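Local atomic coordinates of molinate hydrolase (Gulosibacter molinativorax, PDB entry 4UB9), a protein that hydrolyses the thiocarbamate pesticide molinate and, as a zinc-binding member of the amidohydrolase family, probably acts on a carbon-nitrogen bond. Residues G40-I44 / P53-V57; T283-L289 / M305-I311. Residue numbers count along the deposited sequence, not the author numbering.

Contact 1: residues G40-I44 / P53-V57; sequences GGTLI and PETTV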
ATOM      1  N   GLY A  40      28.888 -10.824 -53.569  1.00 52.47           N
ATOM      2  CA  GLY A  40      28.969  -9.580 -54.323  1.00 50.71           C
ATOM      3  C   GLY A  40      28.417  -8.388 -53.595  1.00 52.13           C
ATOM      4  O   GLY A  40      27.881  -7.456 -54.203  1.00 59.46           O
ATOM      5  N   GLY A  41      28.601  -8.383 -52.280  1.00 53.84           N
ATOM      6  CA  GLY A  41      28.163  -7.239 -51.463  1.00 48.53           C
ATOM      7  C   GLY A  41      29.316  -6.497 -50.818  1.00 44.14           C
ATOM      8  O   GLY A  41      30.453  -6.954 -50.840  1.00 41.06           O
ATOM      9  N   THR A  42      29.012  -5.308 -50.312  1.00 45.37           N
ATOM     10  CA  THR A  42      29.956  -4.542 -49.506  1.00 45.81           C
ATOM     11  C   THR A  42      30.100  -5.186 -48.105  1.00 44.30           C
ATOM     12  O   THR A  42      29.149  -5.235 -47.334  1.00 34.86           O
ATOM     13  CB  THR A  42      29.519  -3.075 -49.399  1.00 44.72           C
ATOM     14  OG1 THR A  42      29.368  -2.542 -50.720  1.00 42.15           O
ATOM     15  CG2 THR A  42      30.575  -2.249 -48.655  1.00 49.02           C
ATOM     16  N   LEU A  43      31.304  -5.666 -47.809  1.00 45.70           N
ATOM     17  CA  LEU A  43      31.588  -6.327 -46.549  1.00 43.15           C
ATOM     18  C   LEU A  43      32.000  -5.369 -45.420  1.00 41.88           C
ATOM     19  O   LEU A  43      32.956  -4.571 -45.549  1.00 41.13           O
ATOM     20  CB  LEU A  43      32.672  -7.370 -46.713  1.00 44.73           C
ATOM     21  CG  LEU A  43      33.073  -8.104 -45.408  1.00 46.87           C
ATOM     22  CD1 LEU A  43      31.972  -9.025 -44.936  1.00 44.45           C
ATOM     23  CD2 LEU A  43      34.339  -8.917 -45.619  1.00 42.64           C
ATOM     24  N   ILE A  44      31.250  -5.458 -44.321  1.00 36.43           N
ATOM     25  CA  ILE A  44      31.581  -4.779 -43.048  1.00 38.34           C
ATOM     26  C   ILE A  44      31.801  -5.905 -42.089  1.00 39.83           C
ATOM     27  O   ILE A  44      30.839  -6.505 -41.602  1.00 37.50           O
ATOM     28  CB  ILE A  44      30.464  -3.869 -42.549  1.00 41.45           C
ATOM     29  CG1 ILE A  44      30.212  -2.735 -43.555  1.00 42.37           C
ATOM     30  CG2 ILE A  44      30.834  -3.297 -41.192  1.00 42.93           C
ATOM     31  CD1 ILE A  44      29.107  -1.758 -43.188  1.00 41.24           C
ATOM     32  N   PRO A  53      34.067  -3.407 -50.968  1.00 44.36           N
ATOM     33  CA  PRO A  53      32.995  -3.768 -51.891  1.00 44.93           C
ATOM     34  C   PRO A  53      33.247  -5.090 -52.629  1.00 47.96           C
ATOM     35  O   PRO A  53      34.335  -5.655 -52.564  1.00 41.67           O
ATOM     36  CB  PRO A  53      32.938  -2.583 -52.872  1.00 40.87           C
ATOM     37  CG  PRO A  53      33.954  -1.581 -52.406  1.00 45.14           C
ATOM     38  CD  PRO A  53      34.917  -2.347 -51.546  1.00 48.37           C
ATOM     39  N   GLU A  54      32.227  -5.556 -53.329  1.00 55.48           N
ATOM     40  CA  GLU A  54      32.360  -6.728 -54.237  1.00 62.99           C
ATOM     41  C   GLU A  54      32.943  -7.948 -53.598  1.00 55.01           C
ATOM     42  O   GLU A  54      33.881  -8.569 -54.116  1.00 56.53           O
ATOM     43  CB  GLU A  54      33.142  -6.356 -55.507  1.00 65.34           C
ATOM     44  CG  GLU A  54      32.142  -5.797 -56.466  1.00 67.76           C
ATOM     45  CD  GLU A  54      32.673  -4.828 -57.472  1.00 69.24           C
ATOM     46  OE1 GLU A  54      33.879  -4.485 -57.457  1.00 64.21           O
ATOM     47  OE2 GLU A  54      31.841  -4.393 -58.284  1.00 81.27           O
ATOM     48  N   THR A  55      32.440  -8.211 -52.414  1.00 52.04           N
ATOM     49  CA  THR A  55      33.012  -9.261 -51.592  1.00 45.90           C
ATOM     50  C   THR A  55      32.056 -10.413 -51.527  1.00 42.26           C
ATOM     51  O   THR A  55      30.861 -10.250 -51.623  1.00 41.09           O
ATOM     52  CB  THR A  55      33.372  -8.769 -50.179  1.00 48.15           C
ATOM     53  OG1 THR A  55      34.150  -7.559 -50.265  1.00 47.34           O
ATOM     54  CG2 THR A  55      34.181  -9.812 -49.443  1.00 51.04           C
ATOM     55  N   THR A  56      32.656 -11.576 -51.426  1.00 42.04           N
ATOM     56  CA  THR A  56      31.962 -12.804 -51.289  1.00 46.08           C
ATOM     57  C   THR A  56      32.445 -13.521 -50.029  1.00 48.86           C
ATOM     58  O   THR A  56      33.636 -13.589 -49.734  1.00 48.87           O
ATOM     59  CB  THR A  56      32.126 -13.696 -52.548  1.00 50.95           C
ATOM     60  OG1 THR A  56      31.292 -13.153 -53.590  1.00 59.35           O
ATOM     61  CG2 THR A  56      31.731 -15.153 -52.284  1.00 47.47           C
ATOM     62  N   VAL A  57      31.471 -14.065 -49.313  1.00 47.32           N
ATOM     63  CA  VAL A  57      31.725 -14.848 -48.113  1.00 44.92           C
ATOM     64  C   VAL A  57      31.236 -16.268 -48.303  1.00 47.52           C
ATOM     65  O   VAL A  57      30.093 -16.499 -48.716  1.00 55.71           O
ATOM     66  CB  VAL A  57      30.997 -14.274 -46.900  1.00 46.77           C
ATOM     67  CG1 VAL A  57      31.261 -15.142 -45.669  1.00 50.95           C
ATOM     68  CG2 VAL A  57      31.420 -12.840 -46.667  1.00 42.55           C
TER

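Contact 2: residues T283-L289 / M305-I311; sequences TTSLEGL and MTGQAPI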
ATOM      1  N   THR A 283      26.539  -2.917 -11.215  1.00 34.65           N
ATOM      2  CA  THR A 283      26.937  -1.786 -10.372  1.00 35.76           C
ATOM      3  C   THR A 283      26.023  -0.603 -10.532  1.00 33.00           C
ATOM      4  O   THR A 283      25.536  -0.342 -11.588  1.00 37.78           O
ATOM      5  CB  THR A 283      28.411  -1.342 -10.557  1.00 35.61           C
ATOM      6  OG1 THR A 283      28.626  -0.861 -11.885  1.00 35.07           O
ATOM      7  CG2 THR A 283      29.348  -2.469 -10.276  1.00 35.93           C
ATOM      8  N   THR A 284      25.789   0.084  -9.440  1.00 31.42           N
ATOM      9  CA  THR A 284      24.742   1.053  -9.353  1.00 33.06           C
ATOM     10  C   THR A 284      25.243   2.389  -8.811  1.00 28.52           C
ATOM     11  O   THR A 284      24.482   3.275  -8.536  1.00 27.75           O
ATOM     12  CB  THR A 284      23.577   0.384  -8.586  1.00 35.85           C
ATOM     13  OG1 THR A 284      22.609  -0.051  -9.527  1.00 41.25           O
ATOM     14  CG2 THR A 284      22.940   1.236  -7.589  1.00 34.91           C
ATOM     15  N   SER A 285      26.547   2.491  -8.646  1.00 30.80           N
ATOM     16  CA  SER A 285      27.177   3.662  -7.989  1.00 30.14           C
ATOM     17  C   SER A 285      28.590   3.843  -8.461  1.00 28.44           C
ATOM     18  O   SER A 285      29.184   2.933  -9.034  1.00 26.00           O
ATOM     19  CB  SER A 285      27.251   3.472  -6.450  1.00 33.78           C
ATOM     20  OG  SER A 285      28.072   2.370  -6.134  1.00 36.63           O
ATOM     21  N   LEU A 286      29.148   5.025  -8.210  1.00 28.51           N
ATOM     22  CA  LEU A 286      30.554   5.316  -8.603  1.00 30.48           C
ATOM     23  C   LEU A 286      31.532   4.374  -7.899  1.00 32.14           C
ATOM     24  O   LEU A 286      32.443   3.848  -8.490  1.00 30.05           O
ATOM     25  CB  LEU A 286      30.921   6.727  -8.242  1.00 31.75           C
ATOM     26  CG  LEU A 286      30.205   7.821  -9.031  1.00 36.92           C
ATOM     27  CD1 LEU A 286      30.642   9.233  -8.569  1.00 39.33           C
ATOM     28  CD2 LEU A 286      30.452   7.650 -10.510  1.00 36.07           C
ATOM     29  N   GLU A 287      31.308   4.160  -6.613  1.00 32.95           N
ATOM     30  CA  GLU A 287      32.163   3.271  -5.846  1.00 31.20           C
ATOM     31  C   GLU A 287      32.000   1.829  -6.272  1.00 29.06           C
ATOM     32  O   GLU A 287      32.957   1.061  -6.283  1.00 29.24           O
ATOM     33  CB  GLU A 287      31.912   3.418  -4.351  1.00 31.84           C
ATOM     34  CG  GLU A 287      32.635   4.625  -3.770  1.00 35.49           C
ATOM     35  CD  GLU A 287      34.156   4.585  -4.042  1.00 39.20           C
ATOM     36  OE1 GLU A 287      34.898   3.668  -3.596  1.00 44.28           O
ATOM     37  OE2 GLU A 287      34.625   5.469  -4.753  1.00 38.93           O
ATOM     38  N   GLY A 288      30.805   1.484  -6.686  1.00 26.94           N
ATOM     39  CA  GLY A 288      30.577   0.162  -7.233  1.00 27.23           C
ATOM     40  C   GLY A 288      31.348  -0.036  -8.519  1.00 27.21           C
ATOM     41  O   GLY A 288      31.979  -1.059  -8.749  1.00 30.49           O
ATOM     42  N   LEU A 289      31.275   0.955  -9.371  1.00 28.62           N
ATOM     43  CA  LEU A 289      31.983   0.920 -10.628  1.00 31.52           C
ATOM     44  C   LEU A 289      33.485   0.787 -10.374  1.00 28.62           C
ATOM     45  O   LEU A 289      34.152  -0.019 -10.971  1.00 28.83           O
ATOM     46  CB  LEU A 289      31.703   2.198 -11.420  1.00 31.40           C
ATOM     47  CG  LEU A 289      32.416   2.358 -12.766  1.00 35.46           C
ATOM     48  CD1 LEU A 289      32.173   1.199 -13.718  1.00 36.30           C
ATOM     49  CD2 LEU A 289      31.931   3.648 -13.423  1.00 39.97           C
ATOM     50  N   MET A 305      25.391   3.692 -15.027  1.00 33.63           N
ATOM     51  CA  MET A 305      24.347   3.899 -14.043  1.00 34.43           C
ATOM     52  C   MET A 305      25.025   4.083 -12.672  1.00 35.02           C
ATOM     53  O   MET A 305      25.419   3.143 -12.030  1.00 37.41           O
ATOM     54  CB  MET A 305      23.388   2.746 -14.017  1.00 36.02           C
ATOM     55  CG  MET A 305      22.170   3.057 -13.172  1.00 43.41           C
ATOM     56  SD  MET A 305      21.215   1.567 -12.872  1.00 61.62           S
ATOM     57  CE  MET A 305      20.519   1.271 -14.523  1.00 61.46           C
ATOM     58  N   THR A 306      25.169   5.327 -12.252  1.00 32.88           N
ATOM     59  CA  THR A 306      26.029   5.658 -11.119  1.00 34.29           C
ATOM     60  C   THR A 306      25.420   6.552 -10.066  1.00 32.37           C
ATOM     61  O   THR A 306      26.053   7.473  -9.585  1.00 34.99           O
ATOM     62  CB  THR A 306      27.341   6.319 -11.602  1.00 33.23           C
ATOM     63  OG1 THR A 306      27.066   7.544 -12.265  1.00 31.98           O
ATOM     64  CG2 THR A 306      28.054   5.396 -12.531  1.00 32.40           C
ATOM     65  N   GLY A 307      24.183   6.274  -9.699  1.00 31.88           N
ATOM     66  CA  GLY A 307      23.582   6.988  -8.570  1.00 33.47           C
ATOM     67  C   GLY A 307      23.306   8.451  -8.866  1.00 32.41           C
ATOM     68  O   GLY A 307      23.206   9.284  -7.973  1.00 29.52           O
ATOM     69  N   GLN A 308      23.239   8.744 -10.154  1.00 29.03           N
ATOM     70  CA  GLN A 308      23.078  10.090 -10.686  1.00 30.86           C
ATOM     71  C   GLN A 308      24.191  11.020 -10.266  1.00 31.78           C
ATOM     72  O   GLN A 308      24.007  12.194 -10.168  1.00 30.97           O
ATOM     73  CB  GLN A 308      21.734  10.665 -10.309  1.00 32.07           C
ATOM     74  CG  GLN A 308      20.604  10.071 -11.132  1.00 31.29           C
ATOM     75  CD  GLN A 308      20.624  10.499 -12.574  1.00 31.24           C
ATOM     76  OE1 GLN A 308      20.364   9.701 -13.489  1.00 35.14           O
ATOM     77  NE2 GLN A 308      20.911  11.755 -12.796  1.00 30.19           N
ATOM     78  N   ALA A 309      25.377  10.464 -10.086  1.00 34.14           N
ATOM     79  CA  ALA A 309      26.573  11.242  -9.815  1.00 35.40           C
ATOM     80  C   ALA A 309      27.538  11.051 -10.973  1.00 31.62           C
ATOM     81  O   ALA A 309      27.631   9.973 -11.531  1.00 34.41           O
ATOM     82  CB  ALA A 309      27.197  10.799  -8.506  1.00 35.23           C
ATOM     83  N   PRO A 310      28.191  12.124 -11.404  1.00 33.04           N
ATOM     84  CA  PRO A 310      29.040  12.027 -12.605  1.00 29.17           C
ATOM     85  C   PRO A 310      30.306  11.221 -12.401  1.00 29.42           C
ATOM     86  O   PRO A 310      30.954  11.311 -11.386  1.00 29.01           O
ATOM     87  CB  PRO A 310      29.367  13.487 -12.936  1.00 28.62           C
ATOM     88  CG  PRO A 310      29.261  14.202 -11.643  1.00 34.09           C
ATOM     89  CD  PRO A 310      28.210  13.478 -10.804  1.00 32.76           C
ATOM     90  N   ILE A 311      30.645  10.439 -13.406  1.00 31.80           N
ATOM     91  CA  ILE A 311      31.814   9.606 -13.347  1.00 33.95           C
ATOM     92  C   ILE A 311      33.076  10.488 -13.331  1.00 36.84           C
ATOM     93  O   ILE A 311      33.233  11.311 -14.193  1.00 34.49           O
ATOM     94  CB  ILE A 311      31.898   8.658 -14.530  1.00 36.86           C
ATOM     95  CG1 ILE A 311      30.746   7.671 -14.481  1.00 41.16           C
ATOM     96  CG2 ILE A 311      33.216   7.905 -14.484  1.00 39.26           C
ATOM     97  CD1 ILE A 311      30.726   6.701 -15.642  1.00 40.42           C
TER
HETATM   98  O   HOH W   1      27.930   1.593 -12.374  1.00 35.97           O
HETATM   99  O   HOH W   2      27.343   6.908  -7.187  1.00 28.97           O

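Contact 1: residues G40-I44 / P53-V57
Two G1 beta bulges meet in this short antiparallel pairing, where the chain turns a corner at Gly40 and again at Pro53-Glu54. In one bulge Gly40 and Gly41 face Thr55; in the other Glu54 and Thr55 face Gly41. Gly40 and Glu54, first in each bulge, have the positive phi that marks the G1 type. The pair Gly41-Thr55 is hydrogen-bonded: Thr55 N donates to Gly41 O (2.8 Å) and Gly41 N to Thr55 O (3.0 Å). Gly40 N adds a weak bond to the same Thr55 O at 2.8 Å. Beyond this pair the strand axes diverge at 79°. Leu43 points toward 53-57, with its CB 3.8 Å from Thr55 CB and its CD1 4.2 Å from Val57 CG2. The backbones also come close where Thr42 CA lies 3.9 Å from Pro53 CA. Strand 41-43 then pairs with strand 88-95 in a second sheet. Thr56 OG1, also bonded to Thr70 OG1, takes a weak bond from Gly40 N at 3.3 Å.

Contact 2: residues T283-L289 / M305-I311
Leu286 lies over the 305-311 loop, with its CD2 3.6 Å from Thr306 CB and 4.0 Å from Ile311 CG1. Its CD1 is 3.8 Å from Ala309 CB. Leu289 adds CD2 to Ile311 CD1 at 4.0 Å. Two waters bridge the segments. Water 1 lies 2.6 Å from Thr283 OG1 and 3.0 Å from Met305 O, which it can serve as donor. Water 2 joins backbone to backbone, accepting from Leu286 N (2.8 Å) and donating to Thr306 O (2.8 Å). Ser285 is the N-cap of the helix, its OG accepting from Gly288 N at 2.9 Å. Thr306 OG1 donates to Ala309 O at 2.6 Å. Zinc ligands His282 and His302 precede the two segments, and the Met305 side chain lies about 6 Å from the zinc ion. Helix 353-363 packs on Met305 and Thr306, and a second subunit touches Leu286 and Ala309. The contact joins the loop and first turn of helix 286-294, after strand 279-282, to the loop between strand 299-301 and helix 313-322.

How the contacts relate
From the N terminus, strand 36-39 leads into contact 1. This contact closes a short loop, with eight residues between its segments. It joins the small mixed sheet of strands 36-39 and 55-60 to the sheet that holds strands 41-43 and 88-95. The chain then runs through several strands and helices of the barrel before contact 2 opens. Fifteen residues separate the segments of contact 2, including the rest of helix 286-294 and strand 299-301. It ties together two successive beta-alpha units of the TIM-barrel-type fold, beside the zinc site. The contacts follow in series and neither nest nor cross. Their centres are 42 Å apart, so contact 1 lies far from the metal.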